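Long-range contacts in MobB protein homolog (Geobacillus stearothermophilus, PDB 1XJC), which is of unknown function but, as a MobB-like member of the P-loop NTPase clan, probably binds nucleotide and may take part in molybdopterin guanine dinucleotide synthesis: residues M4-V9 with V100-Y105; P111-V116 with A133-E138. All coordinates share one frame; numbering follows the deposited sequence.

Contact 1. Residues M4-V9 with V100-Y105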
HETATM    1  N   MSE A   4       2.796 -12.806   6.472  1.00 47.35           N
HETATM    2  CA  MSE A   4       1.767 -11.717   6.389  1.00 47.03           C
HETATM    3  C   MSE A   4       1.395 -11.417   4.956  1.00 44.63           C
HETATM    4  O   MSE A   4       2.219 -11.543   4.043  1.00 45.52           O
HETATM    5  CB  MSE A   4       2.285 -10.417   6.999  1.00 50.89           C
HETATM    6  CG  MSE A   4       2.463 -10.424   8.492  1.00 55.90           C
HETATM    7 SE   MSE A   4       3.125  -8.696   9.017  0.80 59.24          SE
HETATM    8  CE  MSE A   4       1.551  -8.015   9.852  1.00 59.30           C
ATOM      9  N   ASN A   5       0.151 -11.002   4.760  1.00 40.01           N
ATOM     10  CA  ASN A   5      -0.318 -10.662   3.431  1.00 35.79           C
ATOM     11  C   ASN A   5      -0.012  -9.168   3.253  1.00 32.52           C
ATOM     12  O   ASN A   5      -0.834  -8.318   3.577  1.00 32.09           O
ATOM     13  CB  ASN A   5      -1.823 -10.918   3.341  1.00 36.03           C
ATOM     14  CG  ASN A   5      -2.254 -11.310   1.957  1.00 36.95           C
ATOM     15  OD1 ASN A   5      -1.772 -10.755   0.970  1.00 37.66           O
ATOM     16  ND2 ASN A   5      -3.178 -12.262   1.870  1.00 36.99           N
ATOM     17  N   VAL A   6       1.176  -8.864   2.741  1.00 28.95           N
ATOM     18  CA  VAL A   6       1.619  -7.481   2.551  1.00 25.74           C
ATOM     19  C   VAL A   6       1.483  -7.014   1.110  1.00 24.70           C
ATOM     20  O   VAL A   6       1.937  -7.695   0.205  1.00 24.88           O
ATOM     21  CB  VAL A   6       3.111  -7.328   2.929  1.00 25.04           C
ATOM     22  CG1 VAL A   6       3.552  -5.859   2.779  1.00 23.71           C
ATOM     23  CG2 VAL A   6       3.341  -7.844   4.359  1.00 23.09           C
ATOM     24  N   TRP A   7       0.864  -5.853   0.904  1.00 22.99           N
ATOM     25  CA  TRP A   7       0.715  -5.292  -0.436  1.00 21.37           C
ATOM     26  C   TRP A   7       1.203  -3.850  -0.442  1.00 20.70           C
ATOM     27  O   TRP A   7       0.999  -3.120   0.519  1.00 20.77           O
ATOM     28  CB  TRP A   7      -0.749  -5.316  -0.896  1.00 20.95           C
ATOM     29  CG  TRP A   7      -1.205  -6.664  -1.374  1.00 21.89           C
ATOM     30  CD1 TRP A   7      -1.434  -7.770  -0.612  1.00 21.30           C
ATOM     31  CD2 TRP A   7      -1.469  -7.043  -2.733  1.00 21.23           C
ATOM     32  NE1 TRP A   7      -1.823  -8.823  -1.414  1.00 22.94           N
ATOM     33  CE2 TRP A   7      -1.853  -8.403  -2.719  1.00 22.19           C
ATOM     34  CE3 TRP A   7      -1.416  -6.364  -3.957  1.00 20.92           C
ATOM     35  CZ2 TRP A   7      -2.187  -9.103  -3.891  1.00 22.42           C
ATOM     36  CZ3 TRP A   7      -1.745  -7.057  -5.125  1.00 21.92           C
ATOM     37  CH2 TRP A   7      -2.125  -8.415  -5.081  1.00 22.75           C
ATOM     38  N   GLN A   8       1.825  -3.435  -1.539  1.00 18.98           N
ATOM     39  CA  GLN A   8       2.322  -2.081  -1.630  1.00 19.00           C
ATOM     40  C   GLN A   8       1.543  -1.210  -2.603  1.00 19.27           C
ATOM     41  O   GLN A   8       0.999  -1.680  -3.610  1.00 19.47           O
ATOM     42  CB  GLN A   8       3.782  -2.087  -2.055  1.00 19.89           C
ATOM     43  CG  GLN A   8       4.743  -2.584  -1.007  1.00 22.00           C
ATOM     44  CD  GLN A   8       6.152  -2.659  -1.535  1.00 21.38           C
ATOM     45  OE1 GLN A   8       6.813  -1.627  -1.736  1.00 24.91           O
ATOM     46  NE2 GLN A   8       6.626  -3.877  -1.782  1.00 20.59           N
ATOM     47  N   VAL A   9       1.507   0.075  -2.289  1.00 19.22           N
ATOM     48  CA  VAL A   9       0.850   1.063  -3.123  1.00 18.67           C
ATOM     49  C   VAL A   9       1.966   2.053  -3.427  1.00 19.85           C
ATOM     50  O   VAL A   9       2.498   2.699  -2.518  1.00 20.07           O
ATOM     51  CB  VAL A   9      -0.307   1.753  -2.371  1.00 18.21           C
ATOM     52  CG1 VAL A   9      -0.816   2.961  -3.188  1.00 16.79           C
ATOM     53  CG2 VAL A   9      -1.448   0.744  -2.136  1.00 16.39           C
ATOM     54  N   VAL A 100      -1.675  -6.033   5.285  1.00 19.79           N
ATOM     55  CA  VAL A 100      -0.847  -4.874   5.587  1.00 19.40           C
ATOM     56  C   VAL A 100      -0.662  -4.124   4.274  1.00 18.91           C
ATOM     57  O   VAL A 100      -0.144  -4.681   3.298  1.00 17.90           O
ATOM     58  CB  VAL A 100       0.566  -5.263   6.136  1.00 19.32           C
ATOM     59  CG1 VAL A 100       1.367  -3.987   6.450  1.00 16.95           C
ATOM     60  CG2 VAL A 100       0.412  -6.103   7.403  1.00 19.51           C
ATOM     61  N   LEU A 101      -1.115  -2.876   4.245  1.00 17.93           N
ATOM     62  CA  LEU A 101      -0.972  -2.059   3.056  1.00 18.28           C
ATOM     63  C   LEU A 101       0.166  -1.097   3.302  1.00 18.93           C
ATOM     64  O   LEU A 101       0.147  -0.311   4.268  1.00 19.14           O
ATOM     65  CB  LEU A 101      -2.260  -1.285   2.762  1.00 16.74           C
ATOM     66  CG  LEU A 101      -3.413  -2.231   2.416  1.00 16.59           C
ATOM     67  CD1 LEU A 101      -4.710  -1.431   2.320  1.00 14.91           C
ATOM     68  CD2 LEU A 101      -3.120  -2.947   1.073  1.00 15.45           C
ATOM     69  N   VAL A 102       1.143  -1.157   2.411  1.00 19.18           N
ATOM     70  CA  VAL A 102       2.335  -0.340   2.501  1.00 19.77           C
ATOM     71  C   VAL A 102       2.397   0.689   1.387  1.00 20.63           C
ATOM     72  O   VAL A 102       2.373   0.333   0.200  1.00 20.32           O
ATOM     73  CB  VAL A 102       3.588  -1.241   2.403  1.00 19.54           C
ATOM     74  CG1 VAL A 102       4.841  -0.392   2.371  1.00 19.61           C
ATOM     75  CG2 VAL A 102       3.608  -2.238   3.565  1.00 18.11           C
ATOM     76  N   GLU A 103       2.486   1.961   1.767  1.00 21.46           N
ATOM     77  CA  GLU A 103       2.583   3.035   0.794  1.00 23.15           C
ATOM     78  C   GLU A 103       4.054   3.444   0.649  1.00 23.97           C
ATOM     79  O   GLU A 103       4.654   3.975   1.583  1.00 25.24           O
ATOM     80  CB  GLU A 103       1.740   4.225   1.251  1.00 24.96           C
ATOM     81  CG  GLU A 103       1.308   5.134   0.116  1.00 28.69           C
ATOM     82  CD  GLU A 103       0.618   6.401   0.586  1.00 30.30           C
ATOM     83  OE1 GLU A 103      -0.222   6.350   1.510  1.00 31.88           O
ATOM     84  OE2 GLU A 103       0.910   7.457   0.012  1.00 34.78           O
ATOM     85  N   GLY A 104       4.646   3.177  -0.514  1.00 24.31           N
ATOM     86  CA  GLY A 104       6.040   3.522  -0.731  1.00 23.97           C
ATOM     87  C   GLY A 104       6.974   2.320  -0.642  1.00 24.31           C
ATOM     88  O   GLY A 104       6.546   1.191  -0.882  1.00 23.14           O
ATOM     89  N   TYR A 105       8.243   2.563  -0.297  1.00 24.96           N
ATOM     90  CA  TYR A 105       9.258   1.501  -0.179  1.00 25.57           C
ATOM     91  C   TYR A 105       9.303   0.724  -1.500  1.00 26.48           C
ATOM     92  O   TYR A 105       9.411  -0.516  -1.511  1.00 25.52           O
ATOM     93  CB  TYR A 105       8.890   0.542   0.961  1.00 26.02           C
ATOM     94  CG  TYR A 105       8.744   1.207   2.315  1.00 27.01           C
ATOM     95  CD1 TYR A 105       9.854   1.438   3.133  1.00 27.46           C
ATOM     96  CD2 TYR A 105       7.502   1.647   2.756  1.00 28.12           C
ATOM     97  CE1 TYR A 105       9.714   2.102   4.365  1.00 28.45           C
ATOM     98  CE2 TYR A 105       7.354   2.300   3.967  1.00 30.17           C
ATOM     99  CZ  TYR A 105       8.461   2.529   4.768  1.00 30.68           C
ATOM    100  OH  TYR A 105       8.285   3.208   5.956  1.00 33.01           O
TER
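With CG1 of Val-6 set anti to its own backbone N (chi1 -178°) and CG2 of Val-102 anti to its carbonyl carbon, these two methyls meet across the strands, Val-6 CG1 lying 3.7 Å from Val-102 CG2. The pair belongs to the parallel sheet of a P-loop NTPase fold, in which strand 6-10 leads into a probable phosphate-binding loop of the Walker A type. The strand axes of 6-9 and 100-103 run the same way with a 28° twist. Trp-7 and Val-9 each bond to two residues of the other strand through N-H and C=O. Val-100 O takes the N-H of Trp-7 at 2.8 Å, almost straight. Trp-7 O in turn receives Val-102 N at 2.7 Å, and Val-102 O accepts Val-9 N at 2.6 Å.

Side chains alternate between the two faces. On that of Val-6, Gln-8, Val-100 and Val-102, the aliphatic stem of Gln-8 lies side by side with Val-102, CG to CB 3.8 Å. Helix 85-92 packs on this side, with Leu-89 on Val-100 and Leu-85 on Val-102. On the other face the end of Leu-101 turns back to the partner strand, bringing CD2 to 3.9 Å from Trp-7 CB; the indole itself leads away, its NE1 giving a weak hydrogen bond to Asn-5 OD1, which lies at the ring edge in the indole plane. Helix 17-30 covers this second face, where Lys-17 touches both Val-9 and Glu-103. The backbone series starts at Val-100 N, which donates to Asn-5 O, and ends where Gly-104 N donates to Val-9 O at 3.0 Å.

Contact 2. Residues P111-V116 with A133-E138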
ATOM      1  N   PRO A 111       3.793  -7.788  -3.512  1.00 20.82           N
ATOM      2  CA  PRO A 111       2.952  -7.473  -4.678  1.00 19.96           C
ATOM      3  C   PRO A 111       2.504  -6.021  -4.564  1.00 18.83           C
ATOM      4  O   PRO A 111       2.142  -5.562  -3.482  1.00 18.28           O
ATOM      5  CB  PRO A 111       1.796  -8.471  -4.561  1.00 19.09           C
ATOM      6  CG  PRO A 111       1.753  -8.787  -3.087  1.00 19.40           C
ATOM      7  CD  PRO A 111       3.229  -8.911  -2.750  1.00 19.82           C
ATOM      8  N   LYS A 112       2.538  -5.298  -5.673  1.00 18.67           N
ATOM      9  CA  LYS A 112       2.178  -3.890  -5.623  1.00 19.43           C
ATOM     10  C   LYS A 112       1.253  -3.357  -6.696  1.00 19.61           C
ATOM     11  O   LYS A 112       1.149  -3.900  -7.818  1.00 19.11           O
ATOM     12  CB  LYS A 112       3.453  -3.039  -5.618  1.00 19.64           C
ATOM     13  CG  LYS A 112       4.468  -3.392  -6.705  1.00 19.32           C
ATOM     14  CD  LYS A 112       5.731  -2.509  -6.618  1.00 17.39           C
ATOM     15  CE  LYS A 112       6.478  -2.671  -5.278  1.00 17.43           C
ATOM     16  NZ  LYS A 112       7.204  -3.981  -5.085  1.00 16.52           N
ATOM     17  N   VAL A 113       0.558  -2.291  -6.328  1.00 19.04           N
ATOM     18  CA  VAL A 113      -0.323  -1.614  -7.254  1.00 18.65           C
ATOM     19  C   VAL A 113       0.416  -0.312  -7.565  1.00 19.35           C
ATOM     20  O   VAL A 113       0.856   0.393  -6.659  1.00 17.68           O
ATOM     21  CB  VAL A 113      -1.684  -1.292  -6.621  1.00 18.18           C
ATOM     22  CG1 VAL A 113      -2.532  -0.466  -7.623  1.00 15.68           C
ATOM     23  CG2 VAL A 113      -2.397  -2.601  -6.224  1.00 16.36           C
ATOM     24  N   VAL A 114       0.571  -0.001  -8.844  1.00 19.96           N
ATOM     25  CA  VAL A 114       1.278   1.204  -9.230  1.00 19.56           C
ATOM     26  C   VAL A 114       0.272   2.259  -9.706  1.00 20.65           C
ATOM     27  O   VAL A 114      -0.583   1.975 -10.564  1.00 21.45           O
ATOM     28  CB  VAL A 114       2.290   0.899 -10.373  1.00 20.29           C
ATOM     29  CG1 VAL A 114       3.021   2.186 -10.780  1.00 19.68           C
ATOM     30  CG2 VAL A 114       3.296  -0.186  -9.929  1.00 18.75           C
ATOM     31  N   LEU A 115       0.356   3.455  -9.129  1.00 19.89           N
ATOM     32  CA  LEU A 115      -0.517   4.560  -9.507  1.00 20.97           C
ATOM     33  C   LEU A 115       0.300   5.522 -10.366  1.00 21.82           C
ATOM     34  O   LEU A 115       1.427   5.910 -10.004  1.00 21.50           O
ATOM     35  CB  LEU A 115      -1.066   5.270  -8.266  1.00 21.28           C
ATOM     36  CG  LEU A 115      -2.206   4.461  -7.631  1.00 20.59           C
ATOM     37  CD1 LEU A 115      -1.788   3.987  -6.276  1.00 21.77           C
ATOM     38  CD2 LEU A 115      -3.478   5.307  -7.551  1.00 20.46           C
ATOM     39  N   VAL A 116      -0.256   5.889 -11.516  1.00 22.25           N
ATOM     40  CA  VAL A 116       0.453   6.769 -12.432  1.00 23.41           C
ATOM     41  C   VAL A 116      -0.428   7.896 -12.953  1.00 24.11           C
ATOM     42  O   VAL A 116      -1.587   7.675 -13.313  1.00 22.69           O
ATOM     43  CB  VAL A 116       1.023   5.969 -13.653  1.00 23.66           C
ATOM     44  CG1 VAL A 116       1.970   4.848 -13.161  1.00 24.81           C
ATOM     45  CG2 VAL A 116      -0.099   5.370 -14.464  1.00 23.09           C
ATOM     46  N   ALA A 133      -0.975  -4.574 -10.694  1.00 19.84           N
ATOM     47  CA  ALA A 133      -1.981  -3.756 -11.363  1.00 19.45           C
ATOM     48  C   ALA A 133      -1.524  -2.328 -11.380  1.00 20.51           C
ATOM     49  O   ALA A 133      -0.651  -1.936 -10.593  1.00 20.82           O
ATOM     50  CB  ALA A 133      -3.335  -3.847 -10.633  1.00 17.74           C
ATOM     51  N   VAL A 134      -2.132  -1.565 -12.282  1.00 20.81           N
ATOM     52  CA  VAL A 134      -1.857  -0.150 -12.468  1.00 20.09           C
ATOM     53  C   VAL A 134      -3.192   0.582 -12.418  1.00 20.21           C
ATOM     54  O   VAL A 134      -4.184   0.111 -12.991  1.00 19.55           O
ATOM     55  CB  VAL A 134      -1.233   0.139 -13.861  1.00 20.88           C
ATOM     56  CG1 VAL A 134      -0.934   1.658 -14.000  1.00 19.82           C
ATOM     57  CG2 VAL A 134       0.053  -0.691 -14.061  1.00 19.93           C
ATOM     58  N   ILE A 135      -3.226   1.709 -11.711  1.00 19.11           N
ATOM     59  CA  ILE A 135      -4.421   2.537 -11.644  1.00 19.32           C
ATOM     60  C   ILE A 135      -3.899   3.878 -12.154  1.00 20.88           C
ATOM     61  O   ILE A 135      -2.944   4.431 -11.605  1.00 21.03           O
ATOM     62  CB  ILE A 135      -4.973   2.623 -10.205  1.00 18.89           C
ATOM     63  CG1 ILE A 135      -5.423   1.222  -9.748  1.00 16.88           C
ATOM     64  CG2 ILE A 135      -6.124   3.632 -10.144  1.00 17.70           C
ATOM     65  CD1 ILE A 135      -5.928   1.131  -8.285  1.00 16.24           C
ATOM     66  N   ALA A 136      -4.518   4.400 -13.212  1.00 21.62           N
ATOM     67  CA  ALA A 136      -4.008   5.615 -13.838  1.00 21.67           C
ATOM     68  C   ALA A 136      -4.995   6.726 -14.119  1.00 22.55           C
ATOM     69  O   ALA A 136      -6.207   6.510 -14.117  1.00 23.07           O
ATOM     70  CB  ALA A 136      -3.319   5.233 -15.143  1.00 21.76           C
ATOM     71  N   TRP A 137      -4.447   7.909 -14.397  1.00 23.39           N
ATOM     72  CA  TRP A 137      -5.245   9.096 -14.722  1.00 25.13           C
ATOM     73  C   TRP A 137      -5.675   9.027 -16.188  1.00 26.73           C
ATOM     74  O   TRP A 137      -6.689   9.594 -16.568  1.00 28.52           O
ATOM     75  CB  TRP A 137      -4.417  10.371 -14.584  1.00 23.73           C
ATOM     76  CG  TRP A 137      -4.128  10.901 -13.227  1.00 23.55           C
ATOM     77  CD1 TRP A 137      -4.006  10.202 -12.061  1.00 23.19           C
ATOM     78  CD2 TRP A 137      -3.761  12.250 -12.928  1.00 23.91           C
ATOM     79  NE1 TRP A 137      -3.569  11.038 -11.047  1.00 23.52           N
ATOM     80  CE2 TRP A 137      -3.412  12.300 -11.558  1.00 23.90           C
ATOM     81  CE3 TRP A 137      -3.689  13.425 -13.690  1.00 23.74           C
ATOM     82  CZ2 TRP A 137      -2.994  13.481 -10.935  1.00 25.06           C
ATOM     83  CZ3 TRP A 137      -3.273  14.599 -13.066  1.00 25.06           C
ATOM     84  CH2 TRP A 137      -2.931  14.615 -11.701  1.00 26.09           C
ATOM     85  N   GLU A 138      -4.858   8.368 -17.005  1.00 28.35           N
ATOM     86  CA  GLU A 138      -5.111   8.245 -18.444  1.00 30.47           C
ATOM     87  C   GLU A 138      -4.602   6.903 -18.947  1.00 30.64           C
ATOM     88  O   GLU A 138      -3.880   6.213 -18.235  1.00 29.55           O
ATOM     89  CB  GLU A 138      -4.393   9.363 -19.206  1.00 31.78           C
ATOM     90  CG  GLU A 138      -2.920   9.526 -18.829  1.00 34.95           C
ATOM     91  CD  GLU A 138      -2.117  10.259 -19.895  1.00 37.17           C
ATOM     92  OE1 GLU A 138      -2.721  11.056 -20.652  1.00 38.03           O
ATOM     93  OE2 GLU A 138      -0.877  10.044 -19.973  1.00 39.15           O
TER
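Strands 112-116 and 133-136 run parallel, their axes 24° apart and 4.7 Å at closest approach, with Val-114 using both its N-H and its C=O to grip the neighbouring strand. Together with helix 119-125 they form a beta-alpha-beta unit, the repeating element from which an open parallel sheet of this kind is built. Val-114 N donates to Ala-133 O at 2.9 Å, and Ile-135 N donates to Val-114 O over the same distance. Next along, Ile-135 O receives Val-116 N at 3.1 Å, so Ile-135 too is held through both its amide and its carbonyl.

On the face carrying Val-113, Leu-115, Ala-133 and Ile-135, Ile-135 touches two residues of the neighbouring strand. Its CG1 is anti to its own carbonyl carbon and its chain continues extended (chi2 177°), which puts CD1 3.8 Å from Val-113 CG1. Leu-115 lies alongside Ile-135, pointing the same way, and its CD2 comes within 4.1 Å of Ile-135 CB. Helix 17-30 reaches this face through Leu-20, which touches both Val-113 and Leu-115.

The opposite face is covered by the crossover helix, whose Trp-122 meets both Val-116 and Val-134. Those valines cross each other at an angle, Val-116 CG2 lying 3.8 Å from Val-134 CG1. With Val-116 CG1 anti to the carbonyl carbon (chi1 -58°), CG2 takes the crowded position between backbone N and carbonyl carbon and presses on Ala-136 CB at 3.3 Å, tighter than usual van der Waals contact. At the C-terminal end, Trp-137 N closes the pairing with a 3.1 Å bond to Val-116 O.

How the contacts relate
Contacts 1 and 2 are successive pieces of one parallel sheet, their centres about 14 Å apart, and they meet where strand 6-10 lies beside strand 112-116. Gln-8 makes the join through its backbone: its N lies 2.9 Å from Pro-111 O and its O lies 2.8 Å from Val-113 N, both probable hydrogen bonds. Strand 6-10 lies between 99-103 and 112-116 in the sheet. Side chains join as well, Val-9 CG1 lying 3.4 Å from Leu-115 CD1. Helix 17-30 spans both contacts on one face. Its Lys-17, part of the probable Walker A loop, also touches Leu-115, which would place these strand ends near the probable nucleotide site.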